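PDB 6RQA: iminosuccinate reductase from Paracoccus denitrificans, which catalyses the NADH-dependent reduction of iminosuccinate to L-aspartate, regenerating the amino donor for the beta-hydroxyaspartate cycle that assimilates glyoxylate. Local coordinates for residues 138-143 with 168-173; 37-42 with 132-137; 144-149 with 300-305. One frame throughout, in Å; residues are numbered along the deposited sequence.

Interaction 1. Residues 138-143 with 168-173; sequences VSIKYL and ANVHRF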
ATOM      1  N   VAL A 138      -7.155 -25.594   6.027  1.00 30.04           N
ATOM      2  CA  VAL A 138      -6.577 -26.206   4.834  1.00 36.20           C
ATOM      3  C   VAL A 138      -5.387 -27.080   5.211  1.00 37.22           C
ATOM      4  O   VAL A 138      -5.243 -28.206   4.718  1.00 34.59           O
ATOM      5  CB  VAL A 138      -6.187 -25.123   3.809  1.00 31.91           C
ATOM      6  CG1 VAL A 138      -5.399 -25.734   2.661  1.00 34.56           C
ATOM      7  CG2 VAL A 138      -7.429 -24.419   3.285  1.00 27.38           C
ATOM      8  N   SER A 139      -4.519 -26.579   6.095  1.00 34.68           N
ATOM      9  CA  SER A 139      -3.390 -27.381   6.553  1.00 34.69           C
ATOM     10  C   SER A 139      -3.853 -28.630   7.287  1.00 44.45           C
ATOM     11  O   SER A 139      -3.201 -29.676   7.202  1.00 46.21           O
ATOM     12  CB  SER A 139      -2.481 -26.547   7.456  1.00 41.12           C
ATOM     13  OG  SER A 139      -3.099 -26.295   8.705  1.00 45.33           O
ATOM     14  N   ILE A 140      -4.973 -28.545   8.008  1.00 41.80           N
ATOM     15  CA  ILE A 140      -5.512 -29.720   8.686  1.00 35.19           C
ATOM     16  C   ILE A 140      -5.955 -30.761   7.665  1.00 40.77           C
ATOM     17  O   ILE A 140      -5.614 -31.944   7.770  1.00 42.46           O
ATOM     18  CB  ILE A 140      -6.665 -29.321   9.624  1.00 42.86           C
ATOM     19  CG1 ILE A 140      -6.140 -28.484  10.790  1.00 42.50           C
ATOM     20  CG2 ILE A 140      -7.394 -30.554  10.136  1.00 39.95           C
ATOM     21  CD1 ILE A 140      -7.222 -28.021  11.739  1.00 47.88           C
ATOM     22  N   LYS A 141      -6.711 -30.331   6.652  1.00 36.89           N
ATOM     23  CA  LYS A 141      -7.221 -31.268   5.657  1.00 44.56           C
ATOM     24  C   LYS A 141      -6.099 -32.014   4.942  1.00 46.58           C
ATOM     25  O   LYS A 141      -6.267 -33.183   4.578  1.00 44.16           O
ATOM     26  CB  LYS A 141      -8.093 -30.529   4.642  1.00 43.48           C
ATOM     27  CG  LYS A 141      -8.681 -31.419   3.557  1.00 44.17           C
ATOM     28  CD  LYS A 141      -9.394 -30.597   2.497  1.00 55.53           C
ATOM     29  CE  LYS A 141      -9.880 -31.469   1.351  1.00 50.15           C
ATOM     30  NZ  LYS A 141     -10.546 -30.664   0.290  1.00 47.71           N
ATOM     31  N   TYR A 142      -4.947 -31.370   4.749  1.00 47.81           N
ATOM     32  CA  TYR A 142      -3.872 -31.950   3.956  1.00 48.33           C
ATOM     33  C   TYR A 142      -2.692 -32.462   4.771  1.00 51.25           C
ATOM     34  O   TYR A 142      -1.819 -33.128   4.204  1.00 65.57           O
ATOM     35  CB  TYR A 142      -3.364 -30.930   2.924  1.00 44.83           C
ATOM     36  CG  TYR A 142      -4.332 -30.669   1.789  1.00 37.62           C
ATOM     37  CD1 TYR A 142      -4.377 -31.508   0.683  1.00 37.86           C
ATOM     38  CD2 TYR A 142      -5.198 -29.584   1.822  1.00 40.36           C
ATOM     39  CE1 TYR A 142      -5.260 -31.278  -0.358  1.00 32.50           C
ATOM     40  CE2 TYR A 142      -6.087 -29.344   0.787  1.00 30.76           C
ATOM     41  CZ  TYR A 142      -6.111 -30.194  -0.300  1.00 42.85           C
ATOM     42  OH  TYR A 142      -6.991 -29.960  -1.333  1.00 43.37           O
ATOM     43  N   LEU A 143      -2.632 -32.184   6.077  1.00 42.05           N
ATOM     44  CA  LEU A 143      -1.480 -32.583   6.879  1.00 45.32           C
ATOM     45  C   LEU A 143      -1.820 -33.274   8.195  1.00 42.58           C
ATOM     46  O   LEU A 143      -0.907 -33.813   8.829  1.00 41.16           O
ATOM     47  CB  LEU A 143      -0.591 -31.368   7.184  1.00 42.92           C
ATOM     48  CG  LEU A 143      -0.055 -30.574   5.991  1.00 51.22           C
ATOM     49  CD1 LEU A 143       0.637 -29.307   6.464  1.00 44.43           C
ATOM     50  CD2 LEU A 143       0.892 -31.425   5.156  1.00 53.58           C
ATOM     51  N   ALA A 168     -13.373 -27.828  13.086  1.00 46.31           N
ATOM     52  CA  ALA A 168     -14.436 -28.815  13.230  1.00 45.24           C
ATOM     53  C   ALA A 168     -15.252 -28.976  11.955  1.00 44.83           C
ATOM     54  O   ALA A 168     -15.923 -30.000  11.790  1.00 52.13           O
ATOM     55  CB  ALA A 168     -15.356 -28.433  14.389  1.00 42.99           C
ATOM     56  N   ASN A 169     -15.211 -27.993  11.054  1.00 47.09           N
ATOM     57  CA  ASN A 169     -15.974 -28.081   9.815  1.00 53.56           C
ATOM     58  C   ASN A 169     -15.265 -28.928   8.765  1.00 47.17           C
ATOM     59  O   ASN A 169     -15.929 -29.557   7.933  1.00 44.74           O
ATOM     60  CB  ASN A 169     -16.245 -26.679   9.267  1.00 65.68           C
ATOM     61  CG  ASN A 169     -17.014 -26.699   7.958  1.00 77.72           C
ATOM     62  OD1 ASN A 169     -16.429 -26.605   6.878  1.00 70.72           O
ATOM     63  ND2 ASN A 169     -18.334 -26.821   8.048  1.00 81.88           N
ATOM     64  N   VAL A 170     -13.934 -28.968   8.791  1.00 44.59           N
ATOM     65  CA  VAL A 170     -13.165 -29.674   7.772  1.00 50.44           C
ATOM     66  C   VAL A 170     -12.828 -31.080   8.257  1.00 52.68           C
ATOM     67  O   VAL A 170     -12.651 -32.002   7.452  1.00 44.86           O
ATOM     68  CB  VAL A 170     -11.893 -28.887   7.399  1.00 36.11           C
ATOM     69  CG1 VAL A 170     -10.922 -28.831   8.571  1.00 43.97           C
ATOM     70  CG2 VAL A 170     -11.231 -29.483   6.168  1.00 40.57           C
ATOM     71  N   HIS A 171     -12.753 -31.261   9.574  1.00 50.27           N
ATOM     72  CA  HIS A 171     -12.390 -32.543  10.160  1.00 42.54           C
ATOM     73  C   HIS A 171     -13.315 -32.842  11.329  1.00 50.05           C
ATOM     74  O   HIS A 171     -13.675 -31.941  12.092  1.00 50.39           O
ATOM     75  CB  HIS A 171     -10.929 -32.549  10.627  1.00 32.83           C
ATOM     76  CG  HIS A 171     -10.469 -33.871  11.156  1.00 49.23           C
ATOM     77  ND1 HIS A 171     -10.040 -34.893  10.336  1.00 54.06           N
ATOM     78  CD2 HIS A 171     -10.374 -34.340  12.423  1.00 50.71           C
ATOM     79  CE1 HIS A 171      -9.698 -35.933  11.075  1.00 54.38           C
ATOM     80  NE2 HIS A 171      -9.891 -35.623  12.345  1.00 52.42           N
ATOM     81  N   ARG A 172     -13.693 -34.110  11.465  1.00 52.16           N
ATOM     82  CA  ARG A 172     -14.604 -34.542  12.518  1.00 58.50           C
ATOM     83  C   ARG A 172     -13.784 -34.964  13.732  1.00 54.30           C
ATOM     84  O   ARG A 172     -13.109 -35.999  13.706  1.00 51.78           O
ATOM     85  CB  ARG A 172     -15.495 -35.678  12.023  1.00 61.70           C
ATOM     86  CG  ARG A 172     -16.636 -36.037  12.962  1.00 78.53           C
ATOM     87  CD  ARG A 172     -16.339 -37.302  13.749  1.00 93.61           C
ATOM     88  NE  ARG A 172     -17.469 -37.703  14.582  1.00103.93           N
ATOM     89  CZ  ARG A 172     -17.509 -38.822  15.298  1.00103.60           C
ATOM     90  NH1 ARG A 172     -18.579 -39.107  16.028  1.00100.52           N
ATOM     91  NH2 ARG A 172     -16.479 -39.657  15.283  1.00100.53           N
ATOM     92  N   PHE A 173     -13.835 -34.161  14.789  1.00 46.30           N
ATOM     93  CA  PHE A 173     -13.127 -34.448  16.027  1.00 45.41           C
ATOM     94  C   PHE A 173     -14.080 -35.048  17.055  1.00 47.80           C
ATOM     95  O   PHE A 173     -15.304 -34.961  16.934  1.00 47.19           O
ATOM     96  CB  PHE A 173     -12.480 -33.181  16.595  1.00 35.13           C
ATOM     97  CG  PHE A 173     -11.325 -32.665  15.782  1.00 32.31           C
ATOM     98  CD1 PHE A 173     -10.043 -33.139  15.998  1.00 39.19           C
ATOM     99  CD2 PHE A 173     -11.522 -31.701  14.807  1.00 35.73           C
ATOM    100  CE1 PHE A 173      -8.976 -32.664  15.255  1.00 32.71           C
ATOM    101  CE2 PHE A 173     -10.461 -31.223  14.061  1.00 38.61           C
ATOM    102  CZ  PHE A 173      -9.186 -31.706  14.285  1.00 35.34           C
TER
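Lys141 and Val170 mark the closest approach of two helix ends, with Lys141 CA and Val170 CA 6.5 Å apart: 138-143 is the last part of helix 125-143, and 168-173 carries the end of helix 158-170 into an extended stretch, His171 being the first residue to leave helical geometry. The join is made by aliphatic carbon. Val170 aims its side chain at the other helix and straddles two residues. Its CG2 lies against the start of the Lys141 chain, 3.6 Å from Lys141 CB, while its CG1 reaches Ile140 CG2 at 4.2 Å. A beta-branched residue suits this place because each methyl finds its own neighbour. Ile140 CG2, anti to the backbone N, also meets His171 CB at 4.1 Å, the two side chains crossing nearly at right angles. Lys141 lends only its methylene base; with CG likewise anti to N (chi1 -180°) and the chain extended, its ammonium is carried away to a salt bridge with Glu44. His171 similarly gives its CB to the apolar contact, while its NE2 probably bonds to Ala148 O. His171 CD2 lies over the centre of the Phe173 ring. In the Rossmann-type domain, helix 158-170 follows strand 150-154 and begins with the NAD-binding pair His158 and Gln159; the contact lies at the opposite end of this helix from that pair. Helix 36-51 packs on Val138 and Val170 by way of Phe40, while Ile140 rests on His236 of strand 235-239.

Interaction 2. Residues 37-42 with 132-137; sequences EAAFEA and TAAASA. With NAD (nicotinamide-adenine-dinucleotide), chain C.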
ATOM      1  N   GLU A  37     -17.329 -22.757   5.193  1.00 52.02           N
ATOM      2  CA  GLU A  37     -17.090 -23.549   3.990  1.00 54.28           C
ATOM      3  C   GLU A  37     -16.714 -22.660   2.809  1.00 51.66           C
ATOM      4  O   GLU A  37     -15.820 -23.007   2.027  1.00 39.82           O
ATOM      5  CB  GLU A  37     -18.322 -24.389   3.652  1.00 63.75           C
ATOM      6  CG  GLU A  37     -18.777 -25.332   4.757  1.00 79.69           C
ATOM      7  CD  GLU A  37     -19.805 -24.707   5.683  1.00 79.01           C
ATOM      8  OE1 GLU A  37     -19.848 -23.464   5.779  1.00 81.91           O
ATOM      9  OE2 GLU A  37     -20.579 -25.462   6.309  1.00 82.94           O
ATOM     10  N   ALA A  38     -17.385 -21.515   2.664  1.00 36.44           N
ATOM     11  CA  ALA A  38     -17.067 -20.605   1.567  1.00 29.01           C
ATOM     12  C   ALA A  38     -15.672 -20.013   1.725  1.00 38.64           C
ATOM     13  O   ALA A  38     -14.934 -19.880   0.742  1.00 46.72           O
ATOM     14  CB  ALA A  38     -18.115 -19.496   1.481  1.00 28.41           C
ATOM     15  N   ALA A  39     -15.295 -19.648   2.952  1.00 38.45           N
ATOM     16  CA  ALA A  39     -13.936 -19.179   3.191  1.00 44.76           C
ATOM     17  C   ALA A  39     -12.917 -20.284   2.957  1.00 47.75           C
ATOM     18  O   ALA A  39     -11.802 -20.012   2.499  1.00 47.90           O
ATOM     19  CB  ALA A  39     -13.805 -18.634   4.614  1.00 28.90           C
ATOM     20  N   PHE A  40     -13.282 -21.533   3.257  1.00 38.31           N
ATOM     21  CA  PHE A  40     -12.362 -22.645   3.050  1.00 37.83           C
ATOM     22  C   PHE A  40     -12.082 -22.856   1.566  1.00 39.52           C
ATOM     23  O   PHE A  40     -10.928 -23.039   1.164  1.00 35.00           O
ATOM     24  CB  PHE A  40     -12.927 -23.919   3.680  1.00 32.89           C
ATOM     25  CG  PHE A  40     -12.003 -25.102   3.588  1.00 30.59           C
ATOM     26  CD1 PHE A  40     -11.077 -25.351   4.586  1.00 27.57           C
ATOM     27  CD2 PHE A  40     -12.063 -25.964   2.505  1.00 27.78           C
ATOM     28  CE1 PHE A  40     -10.227 -26.436   4.506  1.00 42.97           C
ATOM     29  CE2 PHE A  40     -11.213 -27.050   2.418  1.00 29.97           C
ATOM     30  CZ  PHE A  40     -10.295 -27.286   3.420  1.00 44.97           C
ATOM     31  N   GLU A  41     -13.130 -22.832   0.739  1.00 34.39           N
ATOM     32  CA  GLU A  41     -12.950 -23.064  -0.692  1.00 31.90           C
ATOM     33  C   GLU A  41     -12.116 -21.963  -1.334  1.00 40.02           C
ATOM     34  O   GLU A  41     -11.329 -22.228  -2.251  1.00 46.16           O
ATOM     35  CB  GLU A  41     -14.308 -23.177  -1.384  1.00 34.60           C
ATOM     36  CG  GLU A  41     -15.159 -24.341  -0.908  1.00 55.67           C
ATOM     37  CD  GLU A  41     -16.481 -24.431  -1.646  1.00 83.28           C
ATOM     38  OE1 GLU A  41     -17.157 -25.477  -1.532  1.00 92.88           O
ATOM     39  OE2 GLU A  41     -16.842 -23.459  -2.343  1.00 93.89           O
ATOM     40  N   ALA A  42     -12.274 -20.722  -0.869  1.00 37.86           N
ATOM     41  CA  ALA A  42     -11.502 -19.621  -1.438  1.00 34.01           C
ATOM     42  C   ALA A  42     -10.027 -19.741  -1.078  1.00 42.03           C
ATOM     43  O   ALA A  42      -9.153 -19.597  -1.941  1.00 41.86           O
ATOM     44  CB  ALA A  42     -12.066 -18.283  -0.960  1.00 25.07           C
ATOM     45  N   THR A 132      -7.981 -16.499   8.120  1.00 34.39           N
ATOM     46  CA  THR A 132      -6.960 -17.077   8.989  1.00 32.38           C
ATOM     47  C   THR A 132      -7.392 -18.446   9.494  1.00 32.29           C
ATOM     48  O   THR A 132      -6.593 -19.390   9.512  1.00 37.52           O
ATOM     49  CB  THR A 132      -6.672 -16.141  10.163  1.00 25.67           C
ATOM     50  OG1 THR A 132      -6.361 -14.832   9.670  1.00 34.77           O
ATOM     51  CG2 THR A 132      -5.500 -16.656  10.982  1.00 25.38           C
ATOM     52  N   ALA A 133      -8.655 -18.573   9.902  1.00 30.63           N
ATOM     53  CA  ALA A 133      -9.175 -19.874  10.303  1.00 38.00           C
ATOM     54  C   ALA A 133      -9.250 -20.823   9.114  1.00 31.93           C
ATOM     55  O   ALA A 133      -9.028 -22.031   9.261  1.00 29.97           O
ATOM     56  CB  ALA A 133     -10.548 -19.710  10.952  1.00 25.65           C
ATOM     57  N   ALA A 134      -9.559 -20.297   7.928  1.00 25.48           N
ATOM     58  CA  ALA A 134      -9.599 -21.142   6.740  1.00 25.68           C
ATOM     59  C   ALA A 134      -8.212 -21.663   6.391  1.00 26.85           C
ATOM     60  O   ALA A 134      -8.059 -22.833   6.020  1.00 26.50           O
ATOM     61  CB  ALA A 134     -10.199 -20.370   5.567  1.00 28.23           C
ATOM     62  N   ALA A 135      -7.188 -20.814   6.514  1.00 29.34           N
ATOM     63  CA  ALA A 135      -5.825 -21.250   6.225  1.00 34.64           C
ATOM     64  C   ALA A 135      -5.406 -22.395   7.138  1.00 32.77           C
ATOM     65  O   ALA A 135      -4.804 -23.374   6.682  1.00 40.98           O
ATOM     66  CB  ALA A 135      -4.856 -20.073   6.356  1.00 26.64           C
ATOM     67  N   SER A 136      -5.720 -22.293   8.431  1.00 39.16           N
ATOM     68  CA  SER A 136      -5.400 -23.377   9.353  1.00 32.73           C
ATOM     69  C   SER A 136      -6.184 -24.640   9.016  1.00 29.69           C
ATOM     70  O   SER A 136      -5.665 -25.753   9.153  1.00 28.56           O
ATOM     71  CB  SER A 136      -5.679 -22.940  10.791  1.00 39.73           C
ATOM     72  OG  SER A 136      -5.381 -23.982  11.704  1.00 52.35           O
ATOM     73  N   ALA A 137      -7.433 -24.488   8.569  1.00 27.75           N
ATOM     74  CA  ALA A 137      -8.240 -25.653   8.223  1.00 32.02           C
ATOM     75  C   ALA A 137      -7.717 -26.351   6.973  1.00 34.04           C
ATOM     76  O   ALA A 137      -7.822 -27.579   6.862  1.00 35.98           O
ATOM     77  CB  ALA A 137      -9.700 -25.243   8.036  1.00 31.78           C
TER
HETATM   78  PA  NAD C 401      -6.089 -11.676  21.263  0.82 75.29           P
HETATM   79  O1A NAD C 401      -5.198 -10.691  21.968  0.82 74.69           O
HETATM   80  O2A NAD C 401      -7.578 -11.770  21.181  0.82 69.43           O
HETATM   81  O5B NAD C 401      -5.724 -13.063  22.239  0.82 69.20           O
HETATM   82  C5B NAD C 401      -4.369 -13.047  22.470  0.82 56.92           C
HETATM   83  C4B NAD C 401      -3.999 -14.284  23.247  0.82 57.34           C
HETATM   84  O4B NAD C 401      -2.588 -14.347  23.330  0.82 53.49           O
HETATM   85  C3B NAD C 401      -4.533 -14.051  24.657  0.82 73.51           C
HETATM   86  O3B NAD C 401      -5.811 -14.601  24.650  0.82 82.06           O
HETATM   87  C2B NAD C 401      -3.544 -14.860  25.504  0.82 66.49           C
HETATM   88  O2B NAD C 401      -3.908 -16.195  25.603  0.82 66.72           O
HETATM   89  C1B NAD C 401      -2.225 -14.794  24.634  0.82 58.13           C
HETATM   90  N9A NAD C 401      -1.287 -13.796  25.159  0.82 62.12           N
HETATM   91  C8A NAD C 401      -1.443 -12.408  25.338  0.82 69.34           C
HETATM   92  N7A NAD C 401      -0.356 -11.827  25.844  0.82 73.60           N
HETATM   93  C5A NAD C 401       0.563 -12.881  26.005  0.82 74.78           C
HETATM   94  C6A NAD C 401       1.895 -12.928  26.495  0.82 78.93           C
HETATM   95  N6A NAD C 401       2.498 -11.781  26.917  0.82 74.07           N
HETATM   96  N1A NAD C 401       2.575 -14.120  26.544  0.82 82.43           N
HETATM   97  C2A NAD C 401       1.898 -15.227  26.104  0.82 76.16           C
HETATM   98  N3A NAD C 401       0.644 -15.337  25.613  0.82 70.01           N
HETATM   99  C4A NAD C 401      -0.003 -14.121  25.581  0.82 70.42           C
HETATM  100  O3  NAD C 401      -5.251 -11.782  19.891  0.82 90.46           O
HETATM  101  PN  NAD C 401      -6.050 -12.382  18.659  0.82 83.58           P
HETATM  102  O1N NAD C 401      -6.883 -13.629  18.820  0.82 73.00           O
HETATM  103  O2N NAD C 401      -6.326 -11.135  17.898  0.82 84.72           O
HETATM  104  O5D NAD C 401      -4.812 -13.026  17.550  0.82 83.90           O
HETATM  105  C5D NAD C 401      -3.810 -13.518  18.332  0.82 73.88           C
HETATM  106  C4D NAD C 401      -2.587 -13.704  17.470  0.82 65.32           C
HETATM  107  O4D NAD C 401      -3.017 -14.098  16.150  0.82 67.08           O
HETATM  108  C3D NAD C 401      -1.912 -12.306  17.330  0.82 61.50           C
HETATM  109  O3D NAD C 401      -0.574 -12.504  17.621  0.82 56.40           O
HETATM  110  C2D NAD C 401      -2.128 -11.964  15.845  0.82 63.63           C
HETATM  111  O2D NAD C 401      -1.035 -11.367  15.234  0.82 68.66           O
HETATM  112  C1D NAD C 401      -2.199 -13.398  15.266  0.82 58.36           C
HETATM  113  N1N NAD C 401      -2.908 -13.365  13.926  0.82 48.34           N
HETATM  114  C2N NAD C 401      -2.374 -14.156  12.950  0.82 47.39           C
HETATM  115  C3N NAD C 401      -2.968 -14.180  11.689  0.82 49.80           C
HETATM  116  C7N NAD C 401      -2.321 -15.073  10.683  0.82 43.11           C
HETATM  117  O7N NAD C 401      -2.746 -15.173   9.537  0.82 31.67           O
HETATM  118  N7N NAD C 401      -1.223 -15.781  11.106  0.82 41.81           N
HETATM  119  C4N NAD C 401      -4.096 -13.397  11.441  0.82 47.08           C
HETATM  120  C5N NAD C 401      -4.617 -12.600  12.453  0.82 47.95           C
HETATM  121  C6N NAD C 401      -4.012 -12.585  13.716  0.82 50.76           C
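Phe40 and Ala134 bring helices 36-51 and 125-143 together, the axes of segments 37-42 and 132-137 passing 8.5 Å apart at a signed crossing angle of -65°. Such closeness depends on alanine: Ala134 CB sits 3.5 Å from Ala39 O and 4.1 Å from Ala39 CB, its single methyl letting the backbones come close. Phe40 packs beside the alanines. Its CB bond runs alongside the partner helix, not at it, but with CG anti to the backbone N (chi1 -177°) the ring swings back across. CD1 then lies 3.7 Å from Ala137 CB. Helix 36-51 belongs to the mixed-sheet domain of the ornithine cyclodeaminase/mu-crystallin fold, whereas helix 125-143 leads from its strand 118-123 to strand 150-154 of the Rossmann-type sheet, so this packing spans the domain junction. Further out, CE1 meets Ala137 C at 3.5 Å, near the ring plane, so the ring presents its edge to that backbone. At the tip, CZ is 3.6 Å from Lys141 CD. On another side of helix 125-143, Thr132 faces the cofactor: its OG1, hydrogen-bonded to Thr128 O, lies 3.2 Å from NAD C4N, the carbon that exchanges hydride, and its CG2 is 3.4 Å from NAD O7N.

Interaction 3. Residues 144-149 with 300-305; sequences APKGAK and PGRGDA
Pro145 lies over one face of the Arg302 guanidinium, its CG 3.4 Å above the plane and offset toward the rim. Both residues sit in loops that lead into parallel strands of the Rossmann-type sheet: segment 144-149 runs into strand 150-154, and segment 300-305 precedes strand 307-311. They therefore belong to the end of the sheet where strands begin, remote from the NAD site. Pro145 CG is 3.4 Å and Pro145 CD 3.5 Å from Arg302 NH2: a flat cationic group suits a proline ring, which offers it a compact hydrocarbon surface. The peptide before Pro145 is also close, with Ala144 C 3.9 Å from Arg302 NE. Lys146, an exposed residue, bends at several torsions until its NZ is 3.7 Å from Arg302 CD, a pose that may owe something to crystal packing. Its ammonium stays 4.7 Å from Arg302 NE, a like-charge approach. Next come the bonds that hold the guanidinium. Arg302 NE donates to Leu143 O, just before Ala144, and NH2 donates to Thr235 O at the start of strand 235-239. A bend at chi3 (-70°) turns the otherwise extended chain so that these bonds and the proline contact are made together; His236 touches both Arg302 and Pro145. Beyond the arginine, glycine is called for at Gly301 by its backbone angles and favoured at Gly303, which, with positive phi, occupies the second position of a type II' beta turn. That turn is closed by Ala305 N, which donates to Arg302 O at 3.3 Å.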
ATOM      1  N   ALA A 144      -3.078 -33.278   8.625  1.00 38.38           N
ATOM      2  CA  ALA A 144      -3.415 -33.872   9.910  1.00 53.92           C
ATOM      3  C   ALA A 144      -3.193 -35.383   9.885  1.00 58.01           C
ATOM      4  O   ALA A 144      -3.345 -36.027   8.842  1.00 46.31           O
ATOM      5  CB  ALA A 144      -4.865 -33.574  10.280  1.00 57.17           C
ATOM      6  N   PRO A 145      -2.823 -35.971  11.022  1.00 64.17           N
ATOM      7  CA  PRO A 145      -2.662 -37.427  11.078  1.00 67.36           C
ATOM      8  C   PRO A 145      -3.967 -38.140  10.758  1.00 62.53           C
ATOM      9  O   PRO A 145      -5.060 -37.622  10.998  1.00 50.72           O
ATOM     10  CB  PRO A 145      -2.223 -37.682  12.525  1.00 70.16           C
ATOM     11  CG  PRO A 145      -1.640 -36.382  12.980  1.00 64.92           C
ATOM     12  CD  PRO A 145      -2.444 -35.323  12.290  1.00 63.80           C
ATOM     13  N   LYS A 146      -3.836 -39.342  10.207  1.00 70.43           N
ATOM     14  CA  LYS A 146      -4.999 -40.125   9.815  1.00 72.66           C
ATOM     15  C   LYS A 146      -5.844 -40.469  11.034  1.00 69.13           C
ATOM     16  O   LYS A 146      -5.356 -41.080  11.990  1.00 51.85           O
ATOM     17  CB  LYS A 146      -4.555 -41.393   9.089  1.00 85.78           C
ATOM     18  CG  LYS A 146      -3.132 -41.842   9.411  1.00 94.21           C
ATOM     19  CD  LYS A 146      -2.187 -41.599   8.235  1.00 96.93           C
ATOM     20  CE  LYS A 146      -1.332 -40.355   8.434  1.00 90.70           C
ATOM     21  NZ  LYS A 146      -0.367 -40.514   9.558  1.00 84.95           N
ATOM     22  N   GLY A 147      -7.112 -40.064  11.000  1.00 70.31           N
ATOM     23  CA  GLY A 147      -8.024 -40.323  12.097  1.00 67.97           C
ATOM     24  C   GLY A 147      -7.749 -39.484  13.329  1.00 67.99           C
ATOM     25  O   GLY A 147      -7.735 -40.008  14.445  1.00 74.49           O
ATOM     26  N   ALA A 148      -7.528 -38.185  13.142  1.00 64.37           N
ATOM     27  CA  ALA A 148      -7.293 -37.290  14.270  1.00 61.02           C
ATOM     28  C   ALA A 148      -8.564 -37.166  15.100  1.00 59.73           C
ATOM     29  O   ALA A 148      -9.616 -36.777  14.583  1.00 60.19           O
ATOM     30  CB  ALA A 148      -6.832 -35.922  13.776  1.00 57.78           C
ATOM     31  N   LYS A 149      -8.468 -37.496  16.387  1.00 56.52           N
ATOM     32  CA  LYS A 149      -9.627 -37.542  17.267  1.00 56.98           C
ATOM     33  C   LYS A 149      -9.691 -36.394  18.261  1.00 54.47           C
ATOM     34  O   LYS A 149     -10.788 -36.035  18.693  1.00 49.45           O
ATOM     35  CB  LYS A 149      -9.651 -38.866  18.041  1.00 60.64           C
ATOM     36  CG  LYS A 149      -9.449 -40.094  17.165  1.00 70.62           C
ATOM     37  CD  LYS A 149      -9.142 -41.333  17.993  1.00 85.68           C
ATOM     38  CE  LYS A 149     -10.387 -41.882  18.666  1.00 99.96           C
ATOM     39  NZ  LYS A 149     -11.358 -42.418  17.673  1.00105.08           N
ATOM     40  N   PRO A 300       3.771 -34.538  -1.471  1.00 52.97           N
ATOM     41  CA  PRO A 300       2.981 -35.571  -0.783  1.00 58.18           C
ATOM     42  C   PRO A 300       2.493 -35.140   0.588  1.00 62.99           C
ATOM     43  O   PRO A 300       1.452 -35.631   1.043  1.00 63.23           O
ATOM     44  CB  PRO A 300       3.954 -36.757  -0.694  1.00 53.42           C
ATOM     45  CG  PRO A 300       5.313 -36.145  -0.796  1.00 53.30           C
ATOM     46  CD  PRO A 300       5.161 -34.963  -1.708  1.00 60.09           C
ATOM     47  N   GLY A 301       3.207 -34.240   1.260  1.00 61.20           N
ATOM     48  CA  GLY A 301       2.745 -33.702   2.522  1.00 60.15           C
ATOM     49  C   GLY A 301       3.358 -34.352   3.744  1.00 60.05           C
ATOM     50  O   GLY A 301       4.580 -34.334   3.921  1.00 50.33           O
ATOM     51  N   ARG A 302       2.509 -34.928   4.598  1.00 61.00           N
ATOM     52  CA  ARG A 302       2.985 -35.516   5.847  1.00 58.16           C
ATOM     53  C   ARG A 302       3.888 -36.717   5.588  1.00 62.84           C
ATOM     54  O   ARG A 302       5.015 -36.779   6.093  1.00 68.98           O
ATOM     55  CB  ARG A 302       1.796 -35.913   6.722  1.00 50.91           C
ATOM     56  CG  ARG A 302       2.144 -36.891   7.833  1.00 57.72           C
ATOM     57  CD  ARG A 302       0.955 -37.139   8.747  1.00 66.05           C
ATOM     58  NE  ARG A 302       0.646 -35.969   9.565  1.00 76.55           N
ATOM     59  CZ  ARG A 302       1.189 -35.726  10.752  1.00 79.00           C
ATOM     60  NH1 ARG A 302       2.071 -36.572  11.267  1.00 67.68           N
ATOM     61  NH2 ARG A 302       0.851 -34.636  11.426  1.00 88.79           N
ATOM     62  N   GLY A 303       3.413 -37.679   4.803  1.00 49.88           N
ATOM     63  CA  GLY A 303       4.163 -38.898   4.579  1.00 55.97           C
ATOM     64  C   GLY A 303       4.267 -39.743   5.832  1.00 69.19           C
ATOM     65  O   GLY A 303       3.248 -40.157   6.394  1.00 63.22           O
ATOM     66  N   ASP A 304       5.493 -40.001   6.284  1.00 92.71           N
ATOM     67  CA  ASP A 304       5.735 -40.768   7.500  1.00101.83           C
ATOM     68  C   ASP A 304       6.325 -39.920   8.618  1.00 90.89           C
ATOM     69  O   ASP A 304       6.839 -40.472   9.597  1.00 94.23           O
ATOM     70  CB  ASP A 304       6.650 -41.957   7.202  1.00113.93           C
ATOM     71  CG  ASP A 304       5.940 -43.058   6.441  1.00120.83           C
ATOM     72  OD1 ASP A 304       4.855 -43.487   6.887  1.00121.65           O
ATOM     73  OD2 ASP A 304       6.465 -43.488   5.392  1.00124.79           O
ATOM     74  N   ALA A 305       6.265 -38.597   8.499  1.00 76.94           N
ATOM     75  CA  ALA A 305       6.760 -37.731   9.557  1.00 63.54           C
ATOM     76  C   ALA A 305       5.838 -37.790  10.768  1.00 67.03           C
ATOM     77  O   ALA A 305       4.623 -37.969  10.645  1.00 67.32           O
ATOM     78  CB  ALA A 305       6.883 -36.293   9.057  1.00 54.56           C
TER

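Helix 125-143 ties interactions 1 and 2 together, their centres 10 Å apart, and interaction 3 starts in the loop directly after it. Along the chain, interaction 2 closes before the others open, while the segments of interactions 1 and 3 alternate. Interactions 1 and 2 touch through Phe40; interactions 1 and 3, with centres 11 Å apart, meet at Leu143 O and Arg302 NE. Interaction 3 has its centre about 19 Å from that of interaction 2, their nearest atoms about 8 Å apart. The series thus runs from the junction with the mixed-sheet domain, with Thr132 of the same helix facing the nicotinamide, to the strand-starting end of the parallel sheet that carries NAD.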